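Local coordinates for yncA (Salmonella typhimurium, PDB 3DR6), which probably transfers an acetyl group from acetyl-CoA to an acceptor, as expected of an enzyme of the GNAT acetyltransferase family, at residues R81-H86 / K116-G122; F139-M145 / D157-L163; T18-N22 / T36-R42; M4-A9 / P55-E60. All coordinates share one frame. Where two conformers were deposited one is given. Residue numbers count along the deposited sequence, not the author numbering.

Contact 1 of 4, residues R81-H86 / K116-G122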
# COMPACT_ATOMS: atom_id res chain seq x y z
N ARG C 81 4.56 1.20 -10.42
CA ARG C 81 3.93 0.38 -11.48
C ARG C 81 4.75 -0.85 -11.90
O ARG C 81 4.26 -1.65 -12.70
CB ARG C 81 3.60 1.24 -12.72
CG ARG C 81 4.84 1.75 -13.48
CD ARG C 81 4.49 2.72 -14.62
NE ARG C 81 5.67 3.13 -15.40
CZ ARG C 81 6.52 4.09 -15.03
NH1 ARG C 81 6.33 4.73 -13.88
NH2 ARG C 81 7.55 4.40 -15.81
N TYR C 82 5.98 -0.98 -11.41
CA TYR C 82 6.73 -2.24 -11.61
C TYR C 82 6.83 -3.10 -10.36
O TYR C 82 7.54 -4.10 -10.36
CB TYR C 82 8.09 -1.97 -12.26
CG TYR C 82 7.91 -1.17 -13.52
CD1 TYR C 82 8.33 0.15 -13.58
CD2 TYR C 82 7.26 -1.72 -14.65
CE1 TYR C 82 8.18 0.91 -14.71
CE2 TYR C 82 7.08 -0.95 -15.81
CZ TYR C 82 7.55 0.38 -15.81
OH TYR C 82 7.43 1.22 -16.88
N THR C 83 6.07 -2.74 -9.32
CA THR C 83 6.00 -3.49 -8.07
C THR C 83 4.60 -4.06 -7.87
O THR C 83 3.58 -3.31 -7.86
CB THR C 83 6.40 -2.62 -6.86
OG1 THR C 83 7.72 -2.10 -7.07
CG2 THR C 83 6.39 -3.44 -5.54
N VAL C 84 4.53 -5.38 -7.77
CA VAL C 84 3.25 -6.06 -7.60
C VAL C 84 3.23 -6.79 -6.25
O VAL C 84 4.28 -7.14 -5.70
CB VAL C 84 2.92 -7.04 -8.76
CG1 VAL C 84 2.55 -6.25 -10.06
CG2 VAL C 84 4.07 -8.08 -8.98
N GLU C 85 2.02 -7.01 -5.73
CA GLU C 85 1.84 -7.76 -4.51
C GLU C 85 0.99 -8.99 -4.81
O GLU C 85 -0.10 -8.88 -5.43
CB GLU C 85 1.15 -6.89 -3.44
CG GLU C 85 0.86 -7.68 -2.20
CD GLU C 85 0.24 -6.86 -1.10
OE1 GLU C 85 0.08 -5.62 -1.32
OE2 GLU C 85 -0.08 -7.46 -0.04
N HIS C 86 1.45 -10.15 -4.33
CA HIS C 86 0.82 -11.44 -4.69
C HIS C 86 -0.26 -11.81 -3.68
O HIS C 86 -0.25 -11.32 -2.57
CB HIS C 86 1.86 -12.58 -4.83
CG HIS C 86 2.36 -13.16 -3.54
ND1 HIS C 86 1.55 -13.87 -2.67
CD2 HIS C 86 3.60 -13.19 -2.99
CE1 HIS C 86 2.27 -14.26 -1.63
NE2 HIS C 86 3.52 -13.88 -1.82
N LYS C 116 7.53 -7.02 -14.49
CA LYS C 116 7.51 -6.48 -13.12
C LYS C 116 8.90 -6.60 -12.49
O LYS C 116 9.62 -7.57 -12.73
CB LYS C 116 6.46 -7.16 -12.24
CG LYS C 116 4.98 -6.93 -12.68
CD LYS C 116 4.71 -5.47 -13.02
CE LYS C 116 3.24 -5.26 -13.45
NZ LYS C 116 3.06 -3.82 -13.80
N HIS C 117 9.28 -5.60 -11.70
CA HIS C 117 10.66 -5.50 -11.17
C HIS C 117 10.81 -6.04 -9.74
O HIS C 117 11.89 -6.55 -9.37
CB HIS C 117 11.16 -4.05 -11.26
CG HIS C 117 12.60 -3.86 -10.86
ND1 HIS C 117 13.64 -4.46 -11.52
CD2 HIS C 117 13.15 -3.10 -9.88
CE1 HIS C 117 14.78 -4.10 -10.96
NE2 HIS C 117 14.52 -3.26 -9.97
N VAL C 118 9.74 -5.94 -8.94
CA VAL C 118 9.77 -6.46 -7.55
C VAL C 118 8.41 -7.12 -7.26
O VAL C 118 7.39 -6.54 -7.65
CB VAL C 118 9.99 -5.30 -6.49
CG1 VAL C 118 9.93 -5.87 -5.06
CG2 VAL C 118 11.32 -4.57 -6.74
N MSE C 119 8.39 -8.30 -6.61
CA MSE C 119 7.11 -8.85 -6.05
C MSE C 119 7.21 -8.73 -4.54
O MSE C 119 8.22 -9.07 -3.92
CB MSE C 119 6.73 -10.32 -6.44
CG MSE C 119 5.09 -10.83 -6.20
SE MSE C 119 5.34 -12.68 -6.57
CE MSE C 119 6.74 -12.46 -8.07
N VAL C 120 6.14 -8.22 -3.97
CA VAL C 120 6.03 -8.04 -2.54
C VAL C 120 5.04 -9.06 -1.98
O VAL C 120 3.98 -9.29 -2.58
CB VAL C 120 5.51 -6.62 -2.25
CG1 VAL C 120 5.26 -6.43 -0.73
CG2 VAL C 120 6.50 -5.59 -2.73
N ALA C 121 5.37 -9.62 -0.81
CA ALA C 121 4.45 -10.42 -0.05
C ALA C 121 4.12 -9.69 1.25
O ALA C 121 5.01 -9.17 1.91
CB ALA C 121 5.09 -11.79 0.25
N GLY C 122 2.83 -9.62 1.59
CA GLY C 122 2.38 -9.08 2.88
C GLY C 122 1.99 -10.28 3.72
O GLY C 122 1.11 -11.07 3.33
O HOH W 1 2.61 -3.00 -10.82
O HOH W 2 0.92 -10.85 0.01
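The backbone polar groups of this parallel β ladder are matched almost rung by rung. Y82 O accepts from H117 N (2.7 Å) and V118 N (3.2 Å); V84 N donates to V118 O (3.1 Å), V120 N to V84 O (2.8 Å) and H86 N to V120 O (3.2 Å). Near-linear angles of 157–166° from V118 N onward fit the bridges T83–V118, V84–M119 and E85–V120. At the N-terminal end K116 NZ donates to R81 O (2.7 Å) and to a water 3.1 Å away, and also bonds Y54. Where the strands splay, another water links H86 O (2.9 Å) with G122 N (2.8 Å). The side chains of T83 and E85 are satisfied by V148 and R75 of the second subunit, and H86 by H134. This is the β-α-β crossover of the GNAT fold: strands 83-90 and 118-124 lie side by side, their connecting helix 99-113 packs on the face of V84 and M119, its L104 touching M119 and H86, and strand 154-164 flanks 118-124.

Contact 2 of 4, residues F139-M145 / D157-L163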
# COMPACT_ATOMS: atom_id res chain seq x y z
N PHE C 139 12.98 -14.55 -1.41
CA PHE C 139 12.42 -13.32 -0.80
C PHE C 139 13.24 -12.93 0.44
O PHE C 139 13.76 -13.81 1.15
CB PHE C 139 10.95 -13.52 -0.38
CG PHE C 139 9.97 -13.46 -1.52
CD1 PHE C 139 9.82 -14.58 -2.39
CD2 PHE C 139 9.15 -12.34 -1.71
CE1 PHE C 139 8.90 -14.52 -3.47
CE2 PHE C 139 8.23 -12.29 -2.77
CZ PHE C 139 8.10 -13.37 -3.64
N THR C 140 13.31 -11.63 0.71
CA THR C 140 13.90 -11.16 1.96
C THR C 140 12.92 -10.24 2.72
O THR C 140 12.07 -9.55 2.10
CB THR C 140 15.23 -10.42 1.71
OG1 THR C 140 14.99 -9.35 0.80
CG2 THR C 140 16.27 -11.35 1.10
N VAL C 141 13.04 -10.23 4.04
CA VAL C 141 12.20 -9.37 4.89
C VAL C 141 12.68 -7.94 4.79
O VAL C 141 13.85 -7.64 5.03
CB VAL C 141 12.23 -9.80 6.40
CG1 VAL C 141 11.38 -8.84 7.22
CG2 VAL C 141 11.71 -11.22 6.56
N THR C 142 11.78 -7.06 4.36
CA THR C 142 12.10 -5.64 4.23
C THR C 142 11.17 -4.71 5.03
O THR C 142 11.38 -3.50 5.02
CB THR C 142 12.15 -5.17 2.77
OG1 THR C 142 10.92 -5.50 2.11
CG2 THR C 142 13.37 -5.79 2.02
N ALA C 143 10.15 -5.28 5.68
CA ALA C 143 9.32 -4.49 6.64
C ALA C 143 8.83 -5.35 7.79
O ALA C 143 8.49 -6.54 7.61
CB ALA C 143 8.10 -3.83 5.95
N GLN C 144 8.80 -4.75 8.98
CA GLN C 144 8.19 -5.31 10.16
C GLN C 144 7.39 -4.19 10.85
O GLN C 144 7.97 -3.32 11.50
CB GLN C 144 9.27 -5.87 11.10
CG GLN C 144 8.73 -6.56 12.32
CD GLN C 144 7.60 -7.51 12.02
OE1 GLN C 144 6.49 -7.40 12.59
NE2 GLN C 144 7.83 -8.44 11.09
N MSE C 145 6.07 -4.23 10.69
CA MSE C 145 5.24 -3.07 10.97
C MSE C 145 4.19 -3.42 12.00
O MSE C 145 3.18 -4.03 11.67
CB MSE C 145 4.59 -2.58 9.67
CG MSE C 145 5.68 -2.20 8.63
SE MSE C 145 5.03 -1.45 6.96
CE MSE C 145 4.54 0.30 7.60
N ASP C 157 0.36 -7.45 13.29
CA ASP C 157 1.66 -6.97 12.79
C ASP C 157 1.86 -7.48 11.36
O ASP C 157 1.50 -8.63 11.03
CB ASP C 157 2.81 -7.45 13.67
CG ASP C 157 2.64 -7.05 15.14
OD1 ASP C 157 1.85 -6.14 15.48
OD2 ASP C 157 3.31 -7.71 15.98
N LEU C 158 2.43 -6.61 10.52
CA LEU C 158 2.64 -6.95 9.10
C LEU C 158 4.13 -7.06 8.80
O LEU C 158 4.91 -6.16 9.14
CB LEU C 158 2.04 -5.86 8.21
CG LEU C 158 2.22 -6.04 6.69
CD1 LEU C 158 1.51 -7.30 6.24
CD2 LEU C 158 1.63 -4.85 5.94
N THR C 159 4.49 -8.14 8.12
CA THR C 159 5.82 -8.28 7.55
C THR C 159 5.69 -8.10 6.04
O THR C 159 4.79 -8.67 5.41
CB THR C 159 6.41 -9.66 7.92
OG1 THR C 159 6.62 -9.71 9.34
CG2 THR C 159 7.74 -9.92 7.21
N PHE C 160 6.54 -7.26 5.44
CA PHE C 160 6.69 -7.32 4.00
C PHE C 160 7.95 -8.09 3.67
O PHE C 160 9.00 -7.90 4.30
CB PHE C 160 6.79 -5.97 3.30
CG PHE C 160 5.49 -5.24 3.15
CD1 PHE C 160 5.40 -3.92 3.60
CD2 PHE C 160 4.37 -5.85 2.53
CE1 PHE C 160 4.18 -3.18 3.44
CE2 PHE C 160 3.17 -5.11 2.36
CZ PHE C 160 3.09 -3.77 2.83
N MSE C 161 7.82 -8.98 2.71
CA MSE C 161 9.01 -9.57 2.07
C MSE C 161 9.01 -9.24 0.58
O MSE C 161 7.96 -8.98 -0.02
CB MSE C 161 9.08 -11.06 2.30
CG MSE C 161 9.04 -11.42 3.78
SE MSE C 161 9.17 -13.38 4.08
CE MSE C 161 11.02 -13.62 3.61
N GLN C 162 10.19 -9.21 -0.01
CA GLN C 162 10.24 -8.87 -1.42
C GLN C 162 11.29 -9.66 -2.19
O GLN C 162 12.24 -10.16 -1.62
CB GLN C 162 10.45 -7.38 -1.63
CG GLN C 162 11.84 -6.85 -1.21
CD GLN C 162 11.92 -5.34 -1.36
OE1 GLN C 162 11.40 -4.58 -0.50
NE2 GLN C 162 12.54 -4.88 -2.45
N LEU C 163 11.08 -9.75 -3.50
CA LEU C 163 11.99 -10.43 -4.41
C LEU C 163 12.18 -9.54 -5.62
O LEU C 163 11.20 -9.21 -6.31
CB LEU C 163 11.42 -11.79 -4.85
CG LEU C 163 12.18 -12.52 -5.98
CD1 LEU C 163 13.59 -12.95 -5.48
CD2 LEU C 163 11.39 -13.74 -6.43
O HOH W 3 15.56 -10.91 -1.80
O HOH W 4 5.54 -8.85 15.49
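D157, first residue of this segment of strand 154-164 in an antiparallel β hairpin, accepts a hydrogen bond at OD2 from a water (2.6 Å) and one at OD1 from Q147 N. L158 and M145 form a hydrogen-bonded pair, L158 N to M145 O 2.9 Å and M145 N to L158 O 2.7 Å. T159 OG1 accepts a very short bond from Q144 NE2 (2.5 Å). At F160 the register slips: its O accepts from T142 N (2.9 Å) and A143 N (3.2 Å), a classic β bulge, while F160 N donates to A143 O (3.0 Å). Its ring edge meets A143 CB (CD1 to CB 3.6 Å), and M145 SE, 5.1 Å from the centroid, makes an oblique Met-aromatic contact. M161 CG packs on V141 CG2 (3.9 Å). Q162 and T140 pair, Q162 N to T140 O 2.8 Å and T140 N to Q162 O 3.0 Å, and T142 OG1 donates to Q162 OE1 (2.8 Å). L163 CB sits 3.7 Å above the F139 ring centroid, 4° off its normal, a CH-π contact. Backbone bonding persists through the bulge, the polar Q144–T159 and T142–Q162 links are interspersed with apolar contacts, and T142 and Q144 backbones also bond the second subunit.

Contact 3 of 4, residues T18-N22 / T36-R42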
# COMPACT_ATOMS: atom_id res chain seq x y z
N THR C 18 -13.99 -18.26 -5.20
CA THR C 18 -14.85 -17.60 -4.21
C THR C 18 -14.86 -18.36 -2.89
O THR C 18 -14.73 -17.75 -1.82
CB THR C 18 -16.30 -17.42 -4.73
OG1 THR C 18 -16.28 -16.69 -5.97
CG2 THR C 18 -17.17 -16.66 -3.72
N GLU C 19 -15.02 -19.69 -2.95
CA GLU C 19 -14.99 -20.49 -1.72
C GLU C 19 -13.67 -20.33 -0.98
O GLU C 19 -13.66 -20.14 0.23
CB GLU C 19 -15.18 -21.97 -2.03
CG GLU C 19 -16.56 -22.36 -2.40
CD GLU C 19 -16.71 -23.87 -2.46
OE1 GLU C 19 -15.67 -24.58 -2.36
OE2 GLU C 19 -17.86 -24.34 -2.59
N ILE C 20 -12.56 -20.42 -1.71
CA ILE C 20 -11.23 -20.32 -1.11
C ILE C 20 -11.00 -18.91 -0.53
O ILE C 20 -10.47 -18.78 0.59
CB ILE C 20 -10.12 -20.71 -2.10
CG1 ILE C 20 -10.25 -22.19 -2.49
CG2 ILE C 20 -8.75 -20.44 -1.48
CD1 ILE C 20 -9.55 -22.58 -3.80
N TYR C 21 -11.39 -17.88 -1.29
CA TYR C 21 -11.32 -16.46 -0.84
C TYR C 21 -12.09 -16.24 0.47
O TYR C 21 -11.55 -15.68 1.45
CB TYR C 21 -11.86 -15.51 -1.93
CG TYR C 21 -11.85 -14.05 -1.53
CD1 TYR C 21 -10.72 -13.27 -1.77
CD2 TYR C 21 -12.95 -13.45 -0.91
CE1 TYR C 21 -10.70 -11.93 -1.40
CE2 TYR C 21 -12.93 -12.09 -0.55
CZ TYR C 21 -11.79 -11.35 -0.81
OH TYR C 21 -11.71 -10.00 -0.46
N ASN C 22 -13.35 -16.68 0.48
CA ASN C 22 -14.22 -16.56 1.66
C ASN C 22 -13.71 -17.32 2.87
O ASN C 22 -13.82 -16.82 3.99
CB ASN C 22 -15.66 -16.98 1.32
CG ASN C 22 -16.37 -15.96 0.46
OD1 ASN C 22 -15.96 -14.80 0.39
ND2 ASN C 22 -17.46 -16.38 -0.20
N THR C 36 -17.44 -11.73 3.40
CA THR C 36 -17.47 -12.66 2.29
C THR C 36 -18.03 -11.97 1.04
O THR C 36 -18.70 -10.94 1.13
CB THR C 36 -18.33 -13.87 2.64
OG1 THR C 36 -19.59 -13.40 3.15
CG2 THR C 36 -17.65 -14.72 3.72
N VAL C 37 -17.73 -12.53 -0.13
CA VAL C 37 -18.27 -12.01 -1.38
C VAL C 37 -19.02 -13.14 -2.08
O VAL C 37 -18.97 -14.29 -1.65
CB VAL C 37 -17.16 -11.41 -2.31
CG1 VAL C 37 -16.52 -10.15 -1.69
CG2 VAL C 37 -16.09 -12.47 -2.68
N ASP C 38 -19.71 -12.81 -3.17
CA ASP C 38 -20.32 -13.85 -3.98
C ASP C 38 -19.52 -14.16 -5.24
O ASP C 38 -18.52 -13.49 -5.53
CB ASP C 38 -21.79 -13.54 -4.29
CG ASP C 38 -21.99 -12.21 -5.00
OD1 ASP C 38 -21.05 -11.67 -5.62
OD2 ASP C 38 -23.13 -11.70 -4.95
N THR C 39 -19.94 -15.18 -5.99
CA THR C 39 -19.23 -15.57 -7.22
C THR C 39 -19.17 -14.44 -8.26
O THR C 39 -18.14 -14.28 -8.92
CB THR C 39 -19.86 -16.84 -7.85
OG1 THR C 39 -19.83 -17.91 -6.90
CG2 THR C 39 -19.08 -17.27 -9.10
N ASP C 40 -20.25 -13.67 -8.39
CA ASP C 40 -20.28 -12.54 -9.34
C ASP C 40 -19.18 -11.52 -9.03
O ASP C 40 -18.58 -10.92 -9.94
CB ASP C 40 -21.64 -11.85 -9.33
CG ASP C 40 -22.65 -12.55 -10.23
OD1 ASP C 40 -22.38 -12.70 -11.45
OD2 ASP C 40 -23.72 -12.95 -9.72
N ASN C 41 -18.91 -11.33 -7.74
CA ASN C 41 -17.86 -10.43 -7.29
C ASN C 41 -16.48 -10.92 -7.72
O ASN C 41 -15.66 -10.12 -8.20
CB ASN C 41 -17.94 -10.22 -5.76
CG ASN C 41 -16.79 -9.37 -5.23
OD1 ASN C 41 -15.64 -9.79 -5.22
ND2 ASN C 41 -17.12 -8.16 -4.76
N ARG C 42 -16.24 -12.22 -7.60
CA ARG C 42 -14.94 -12.78 -8.02
C ARG C 42 -14.79 -12.87 -9.54
O ARG C 42 -13.68 -12.80 -10.06
CB ARG C 42 -14.63 -14.12 -7.35
CG ARG C 42 -14.41 -14.03 -5.83
CD ARG C 42 -13.17 -13.20 -5.45
NE ARG C 42 -13.46 -11.78 -5.27
CZ ARG C 42 -12.54 -10.86 -4.98
NH1 ARG C 42 -11.26 -11.21 -4.85
NH2 ARG C 42 -12.89 -9.59 -4.82
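N22 makes a two-point bond to the backbone of V37, its OD1 accepting from V37 N (2.9 Å, 162°) and its ND2 donating to V37 O (3.0 Å, 170°). One amide side chain thereby ties helix 14-27 to the loop leading into helix 39-52, just before its N-cap; these two helices lie between the first two strands of this GNAT fold. The second helix is N-capped by D38, whose OD1 accepts from N41 N at 3.0 Å. N41 OD1 in turn receives R42 NE (3.0 Å) and R42 NH2 (2.8 Å), which helps to orient the guanidinium over the Y21 ring: R42 CZ is 4.3 Å from the ring centroid and 15° off its normal, a cation-π stack. W45 makes a further cation-π contact with R42. Packing completes the joint. T18, whose OG1 is hydrogen-bonded to C14 O, brings that atom to 3.4 Å from T39 CA, and Y68 of strand 64-73 touches Y21. Beside the cation-π pair, Y21 CD2 lies 3.7 Å from V37 CG2.

Contact 4 of 4, residues M4-A9 / P55-E60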
# COMPACT_ATOMS: atom_id res chain seq x y z
N MSE C 4 -1.18 -33.37 -9.78
CA MSE C 4 -1.40 -31.90 -9.61
C MSE C 4 -0.92 -31.12 -10.83
O MSE C 4 0.12 -31.45 -11.42
CB MSE C 4 -0.75 -31.38 -8.31
CG MSE C 4 0.55 -30.55 -8.46
SE MSE C 4 0.24 -28.62 -8.77
CE MSE C 4 1.79 -28.35 -9.90
N THR C 5 -1.69 -30.12 -11.24
CA THR C 5 -1.25 -29.20 -12.30
C THR C 5 -1.59 -27.79 -11.86
O THR C 5 -2.43 -27.60 -10.96
CB THR C 5 -1.98 -29.45 -13.63
OG1 THR C 5 -3.40 -29.44 -13.41
CG2 THR C 5 -1.57 -30.78 -14.25
N ILE C 6 -0.94 -26.81 -12.48
CA ILE C 6 -1.26 -25.39 -12.31
C ILE C 6 -1.54 -24.85 -13.69
O ILE C 6 -0.82 -25.15 -14.64
CB ILE C 6 -0.11 -24.60 -11.63
CG1 ILE C 6 0.04 -25.00 -10.16
CG2 ILE C 6 -0.38 -23.08 -11.73
CD1 ILE C 6 1.35 -24.57 -9.53
N ARG C 7 -2.62 -24.09 -13.82
CA ARG C 7 -2.99 -23.54 -15.11
C ARG C 7 -3.56 -22.15 -14.89
O ARG C 7 -3.84 -21.77 -13.75
CB ARG C 7 -4.03 -24.43 -15.79
CG ARG C 7 -5.29 -24.64 -14.96
CD ARG C 7 -6.36 -25.27 -15.81
NE ARG C 7 -7.51 -25.69 -15.04
CZ ARG C 7 -8.49 -24.89 -14.64
NH1 ARG C 7 -8.46 -23.60 -14.94
NH2 ARG C 7 -9.50 -25.38 -13.93
N PHE C 8 -3.73 -21.40 -15.97
CA PHE C 8 -4.50 -20.16 -15.90
C PHE C 8 -5.96 -20.46 -15.57
O PHE C 8 -6.53 -21.44 -16.06
CB PHE C 8 -4.41 -19.39 -17.23
CG PHE C 8 -3.06 -18.77 -17.45
CD1 PHE C 8 -2.67 -17.67 -16.70
CD2 PHE C 8 -2.19 -19.30 -18.38
CE1 PHE C 8 -1.43 -17.09 -16.88
CE2 PHE C 8 -0.93 -18.73 -18.57
CZ PHE C 8 -0.55 -17.63 -17.82
N ALA C 9 -6.54 -19.61 -14.73
CA ALA C 9 -7.95 -19.74 -14.36
C ALA C 9 -8.86 -19.33 -15.52
O ALA C 9 -8.45 -18.55 -16.41
CB ALA C 9 -8.25 -18.91 -13.10
N PRO C 55 -2.08 -12.20 -14.09
CA PRO C 55 -2.45 -13.62 -14.11
C PRO C 55 -3.37 -13.99 -12.95
O PRO C 55 -3.26 -13.44 -11.84
CB PRO C 55 -1.11 -14.33 -14.01
CG PRO C 55 -0.27 -13.39 -13.11
CD PRO C 55 -0.75 -11.99 -13.46
N VAL C 56 -4.30 -14.91 -13.24
CA VAL C 56 -5.01 -15.62 -12.19
C VAL C 56 -4.73 -17.10 -12.47
O VAL C 56 -5.06 -17.60 -13.55
CB VAL C 56 -6.54 -15.30 -12.16
CG1 VAL C 56 -7.23 -16.05 -11.01
CG2 VAL C 56 -6.80 -13.78 -12.01
N LEU C 57 -4.04 -17.75 -11.53
CA LEU C 57 -3.67 -19.17 -11.67
C LEU C 57 -4.51 -20.02 -10.73
O LEU C 57 -4.92 -19.56 -9.66
CB LEU C 57 -2.20 -19.38 -11.29
CG LEU C 57 -1.15 -18.55 -12.06
CD1 LEU C 57 0.21 -18.67 -11.38
CD2 LEU C 57 -1.09 -18.94 -13.53
N VAL C 58 -4.77 -21.27 -11.13
CA VAL C 58 -5.33 -22.23 -10.18
C VAL C 58 -4.46 -23.46 -10.13
O VAL C 58 -3.87 -23.85 -11.16
CB VAL C 58 -6.80 -22.64 -10.52
CG1 VAL C 58 -7.75 -21.46 -10.32
CG2 VAL C 58 -6.90 -23.21 -11.92
N SER C 59 -4.38 -24.08 -8.95
CA SER C 59 -3.93 -25.47 -8.84
C SER C 59 -5.13 -26.42 -8.93
O SER C 59 -6.23 -26.12 -8.46
CB SER C 59 -3.12 -25.73 -7.55
OG SER C 59 -3.74 -25.21 -6.40
N GLU C 60 -4.91 -27.57 -9.56
CA GLU C 60 -5.98 -28.52 -9.81
C GLU C 60 -5.45 -29.93 -9.52
O GLU C 60 -4.27 -30.22 -9.77
CB GLU C 60 -6.43 -28.38 -11.26
CG GLU C 60 -7.77 -29.01 -11.64
CD GLU C 60 -8.06 -28.82 -13.13
OE1 GLU C 60 -7.31 -28.09 -13.81
OE2 GLU C 60 -9.02 -29.43 -13.64
O HOH W 5 -4.59 -31.80 -12.74
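E60, V58 and R7 have the most surface buried here, 89, 79 and 77 Å², and they share one face of an antiparallel ladder between the edge strand 5-8 and strand 56-61. E60 pairs with T5 through both backbone bonds, T5 N to E60 O 3.0 Å and E60 N to T5 O 2.8 Å. Its side chain reaches along the sheet to R7, where OE1 accepts from R7 NE at 2.7 Å and 157°, the hydrogen bond of a salt bridge. R7 pairs in turn with V58, R7 N to V58 O 2.9 Å and V58 N to R7 O 2.8 Å. The guanidinium lies with one face over V58 CG2, which is 3.4 Å from NH1, while E60 OE1 approaches its edge. NH1 also donates to F8 O (3.1 Å) and forms a salt bridge with D13. V58 meets A9 as well, CG1 to A9 CB 3.8 Å; A9 N closes the ladder on V56 O (2.8 Å, 176°). On the other face I6 CG2 touches L57 CB at 4.1 Å. F8 CD1 lies 3.8 Å from L57 CD2, and R106 of helix 99-113 makes a cation-π contact with the F8 ring. The chemistry is thus two-layered: regular backbone bonds fix the register, and on the face of R7, V58 and E60 an apolar valine sits beneath a charged network in which one arginine serves two acids.

Overall arrangement
Contacts 1, 2 and 4 sample a single mixed sheet, whereas contact 3 joins a helix to the loop and first turn of the next. Contact 1 is the most buried and contributes the parallel pairing; contacts 2 and 4 are antiparallel, partly buried, and involve the outermost strands of the chain, 140-151 and 5-8. Contacts 1 and 2 touch directly, A121 N lying 2.8 Å from M161 O, and both meet the second subunit. Contacts 3 and 4 meet no other protein chain; contact 3 is nested in the loop that contact 4 closes, their centres about 17 Å apart. Within their own segments, contact 4 has a salt bridge and contact 3 a cation-π contact, while contact 2 mixes apolar packing with hydrogen bonds made by glutamine side chains.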